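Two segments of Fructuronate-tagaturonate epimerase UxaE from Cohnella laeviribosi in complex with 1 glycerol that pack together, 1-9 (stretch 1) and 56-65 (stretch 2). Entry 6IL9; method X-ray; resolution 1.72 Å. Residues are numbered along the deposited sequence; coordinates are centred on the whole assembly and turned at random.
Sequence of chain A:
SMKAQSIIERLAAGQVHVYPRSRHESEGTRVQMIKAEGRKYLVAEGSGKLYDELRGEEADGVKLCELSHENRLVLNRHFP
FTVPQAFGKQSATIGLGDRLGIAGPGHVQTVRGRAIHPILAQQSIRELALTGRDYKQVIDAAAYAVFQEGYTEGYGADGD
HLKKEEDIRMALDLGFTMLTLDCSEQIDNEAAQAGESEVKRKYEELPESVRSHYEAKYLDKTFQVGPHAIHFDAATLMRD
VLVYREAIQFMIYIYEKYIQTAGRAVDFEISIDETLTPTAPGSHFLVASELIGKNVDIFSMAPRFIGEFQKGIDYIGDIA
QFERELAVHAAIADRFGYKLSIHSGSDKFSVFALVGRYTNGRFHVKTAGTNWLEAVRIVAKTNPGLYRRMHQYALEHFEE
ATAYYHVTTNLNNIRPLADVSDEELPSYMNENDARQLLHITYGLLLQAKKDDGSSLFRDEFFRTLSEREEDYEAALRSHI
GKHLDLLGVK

Stretch 1 1-9: SMKAQSIIE
Stretch 2 (56-65) GEEADGVKLC

The contact is built around Ile 8, a helical side chain set against one face of a two-stranded hairpin. Its chi1 of -69° (m) and chi2 of 161° (t) extend CD1 over the hairpin, where it meets Ala 59 CB at 3.8 Å and Leu 64 CB at 4.1 Å, while Ile 8 CG1 lies 4.1 Å from Val 62 CG1. The same methyl also rests on backbone: Ile 8 CD1 is 4.2 Å from Glu 57 O and 4.0 Å from Val 62 O. These two oxygens are already taken up in the hairpin's own hydrogen bonds, so an apolar group can cover them without leaving a bonding need unmet. Ala 59 is small, and its CB points toward the helix; Val 62, chi1 171° (t), does likewise from the neighbouring strand.

Leu 64 carries the apolar surface on toward the start of the helix. With chi1 -179° (t) and chi2 72° (p), it brings CD2 within 3.8 Å of Ile 7 CD1 and, at the same distance, of Ala 4 CB. Leu 64 CD2 comes closer still to the helix backbone, 3.7 Å from Ala 4 CA, so this methyl touches the helix backbone as well as Ala 4 CB. Ile 7 repeats the conformation of Ile 8, chi1 -66° (m) and chi2 161° (t). Positions 4, 7 and 8 thus form one helical face, with spacings of three and four residues, and all three CA-to-CB bonds point toward the hairpin.

The backbones explain this pattern. Residues 2-9 are helical, phi near -60° to -70° and psi -31° to -49°, with i+4 to i bonds running from Gln 5 N to Ser 1 O (2.8 Å) through Glu 9 N to Gln 5 O (3.0 Å). Strands 57-59 and 62-65 are antiparallel, joined by a type II' turn from Ala 59 to Val 62, with Asp 60 at 62/-137 and Gly 61 at -108/41. Paired bonds link Glu 57 with Leu 64 (N to O 2.9 Å, O to N 2.7 Å) and Ala 59 with Val 62 (N to O 2.8 Å, O to N 3.1 Å). Strand alternation turns 57, 59, 62 and 64 toward the helix, and Glu 58 and Lys 63 away. The helix axis passes 8.3 Å from strand 57-59, at 54° between N-to-C directions, and 9.2 Å from strand 62-65, at 115°. The nearest CA pair, Ala 4 CA and Glu 57 CA at 6.5 Å, sets the register.

Outward, the chemistry becomes polar. Glu 57, chi1 -51° (m) and chi2 -137°, packs its CB 3.7 Å from Ala 4 CB, then reaches the chain terminus: Glu 57 OE1 forms a salt bridge with Ser 1 N at 3.6 Å, while Glu 57 OE2 lies 3.5 Å from Ser 1 CB. At the turn, Asp 60 (chi1 -55°, m) brings OD1 to 4.1 Å from Ile 8 CG2, a contact without a bond. No hydrogen bond crosses the interface; apolar packing and one salt bridge join the stretches.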

# COMPACT_ATOMS: atom_id res chain seq x y z
N SER A 1 26.84 -6.02 -26.11
CA SER A 1 28.02 -6.68 -25.56
C SER A 1 29.20 -5.72 -25.46
O SER A 1 29.98 -5.80 -24.51
CB SER A 1 28.41 -7.89 -26.41
OG SER A 1 29.59 -8.50 -25.92
N MET A 2 29.36 -4.83 -26.44
CA MET A 2 30.32 -3.74 -26.26
C MET A 2 29.83 -2.78 -25.18
O MET A 2 30.65 -2.19 -24.46
CB MET A 2 30.55 -3.00 -27.58
CG MET A 2 31.44 -3.75 -28.58
SD MET A 2 33.14 -4.00 -28.01
CE MET A 2 33.12 -5.73 -27.55
N LYS A 3 28.51 -2.64 -25.04
CA LYS A 3 27.95 -1.89 -23.92
C LYS A 3 28.31 -2.56 -22.60
O LYS A 3 28.75 -1.90 -21.65
CB LYS A 3 26.44 -1.79 -24.08
CG LYS A 3 25.75 -0.82 -23.13
CD LYS A 3 24.27 -0.78 -23.45
CE LYS A 3 23.66 0.58 -23.19
NZ LYS A 3 22.92 0.60 -21.90
N ALA A 4 28.14 -3.88 -22.53
CA ALA A 4 28.47 -4.60 -21.31
C ALA A 4 29.96 -4.58 -21.03
O ALA A 4 30.39 -4.41 -19.89
CB ALA A 4 27.95 -6.04 -21.40
N GLN A 5 30.78 -4.76 -22.08
CA GLN A 5 32.22 -4.71 -21.90
C GLN A 5 32.67 -3.34 -21.38
O GLN A 5 33.57 -3.26 -20.54
CB GLN A 5 32.90 -5.03 -23.23
CG GLN A 5 34.42 -5.04 -23.21
CD GLN A 5 35.00 -5.61 -24.49
OE1 GLN A 5 34.74 -6.76 -24.85
NE2 GLN A 5 35.77 -4.79 -25.21
N SER A 6 32.06 -2.26 -21.87
CA SER A 6 32.42 -0.93 -21.39
C SER A 6 32.14 -0.80 -19.90
O SER A 6 33.00 -0.37 -19.12
CB SER A 6 31.66 0.13 -22.19
OG SER A 6 31.79 1.42 -21.60
N ILE A 7 30.93 -1.19 -19.48
CA ILE A 7 30.56 -1.08 -18.07
C ILE A 7 31.49 -1.90 -17.19
O ILE A 7 31.98 -1.43 -16.16
CB ILE A 7 29.09 -1.50 -17.88
CG1 ILE A 7 28.17 -0.50 -18.58
CG2 ILE A 7 28.75 -1.64 -16.40
CD1 ILE A 7 26.78 -1.05 -18.86
N ILE A 8 31.74 -3.15 -17.59
CA ILE A 8 32.59 -4.04 -16.79
C ILE A 8 33.99 -3.47 -16.66
O ILE A 8 34.60 -3.50 -15.58
CB ILE A 8 32.59 -5.45 -17.39
CG1 ILE A 8 31.22 -6.11 -17.21
CG2 ILE A 8 33.67 -6.31 -16.76
CD1 ILE A 8 30.97 -7.28 -18.14
N GLU A 9 34.54 -2.92 -17.75
CA GLU A 9 35.88 -2.36 -17.70
C GLU A 9 35.92 -1.11 -16.82
O GLU A 9 36.84 -0.95 -16.01
CB GLU A 9 36.39 -2.07 -19.11
CG GLU A 9 36.93 -3.32 -19.80
CD GLU A 9 37.12 -3.16 -21.30
OE1 GLU A 9 37.44 -4.18 -21.97
OE2 GLU A 9 36.95 -2.04 -21.82
N GLY A 56 22.92 -12.91 -18.06
CA GLY A 56 23.57 -11.65 -18.33
C GLY A 56 24.64 -11.82 -19.38
O GLY A 56 24.77 -12.88 -20.00
N GLU A 57 25.41 -10.75 -19.58
CA GLU A 57 26.52 -10.75 -20.52
C GLU A 57 27.84 -10.91 -19.77
O GLU A 57 28.04 -10.28 -18.72
CB GLU A 57 26.55 -9.46 -21.34
CG GLU A 57 25.23 -9.15 -21.98
CD GLU A 57 25.38 -8.67 -23.40
OE1 GLU A 57 24.73 -7.66 -23.76
OE2 GLU A 57 26.15 -9.30 -24.17
N GLU A 58 28.73 -11.73 -20.31
CA GLU A 58 29.96 -12.14 -19.64
C GLU A 58 31.17 -11.52 -20.33
O GLU A 58 31.29 -11.60 -21.56
CB GLU A 58 30.09 -13.66 -19.63
CG GLU A 58 29.18 -14.37 -18.65
CD GLU A 58 29.46 -15.87 -18.60
OE1 GLU A 58 28.64 -16.64 -19.15
OE2 GLU A 58 30.49 -16.27 -18.01
N ALA A 59 32.06 -10.93 -19.54
CA ALA A 59 33.34 -10.43 -20.02
C ALA A 59 34.30 -10.41 -18.84
O ALA A 59 33.91 -10.04 -17.74
CB ALA A 59 33.22 -9.04 -20.65
N ASP A 60 35.55 -10.79 -19.09
CA ASP A 60 36.46 -11.27 -18.04
C ASP A 60 35.80 -12.54 -17.48
O ASP A 60 35.30 -13.36 -18.27
CB ASP A 60 36.76 -10.21 -16.99
CG ASP A 60 37.32 -8.93 -17.59
OD1 ASP A 60 36.71 -8.39 -18.54
OD2 ASP A 60 38.36 -8.45 -17.10
N GLY A 61 35.78 -12.73 -16.17
CA GLY A 61 34.95 -13.76 -15.58
C GLY A 61 33.79 -13.11 -14.84
O GLY A 61 33.42 -13.53 -13.74
N VAL A 62 33.21 -12.08 -15.46
CA VAL A 62 32.23 -11.20 -14.83
C VAL A 62 30.96 -11.21 -15.67
O VAL A 62 31.03 -11.10 -16.90
CB VAL A 62 32.78 -9.77 -14.67
CG1 VAL A 62 31.70 -8.83 -14.22
CG2 VAL A 62 33.95 -9.75 -13.70
N LYS A 63 29.81 -11.33 -15.02
CA LYS A 63 28.52 -11.35 -15.69
C LYS A 63 27.73 -10.11 -15.29
O LYS A 63 27.54 -9.86 -14.10
CB LYS A 63 27.73 -12.62 -15.34
CG LYS A 63 26.48 -12.80 -16.17
CD LYS A 63 25.71 -14.07 -15.79
CE LYS A 63 26.41 -15.32 -16.30
NZ LYS A 63 25.52 -16.51 -16.28
N LEU A 64 27.30 -9.35 -16.29
CA LEU A 64 26.49 -8.15 -16.10
C LEU A 64 25.03 -8.47 -16.41
O LEU A 64 24.71 -8.87 -17.54
CB LEU A 64 26.99 -7.03 -17.01
CG LEU A 64 26.26 -5.69 -16.90
CD1 LEU A 64 26.63 -5.05 -15.58
CD2 LEU A 64 26.63 -4.78 -18.07
N CYS A 65 24.15 -8.27 -15.44
CA CYS A 65 22.78 -8.76 -15.52
C CYS A 65 21.79 -7.63 -15.31
O CYS A 65 21.95 -6.80 -14.41
CB CYS A 65 22.49 -9.84 -14.47
SG CYS A 65 23.77 -11.10 -14.32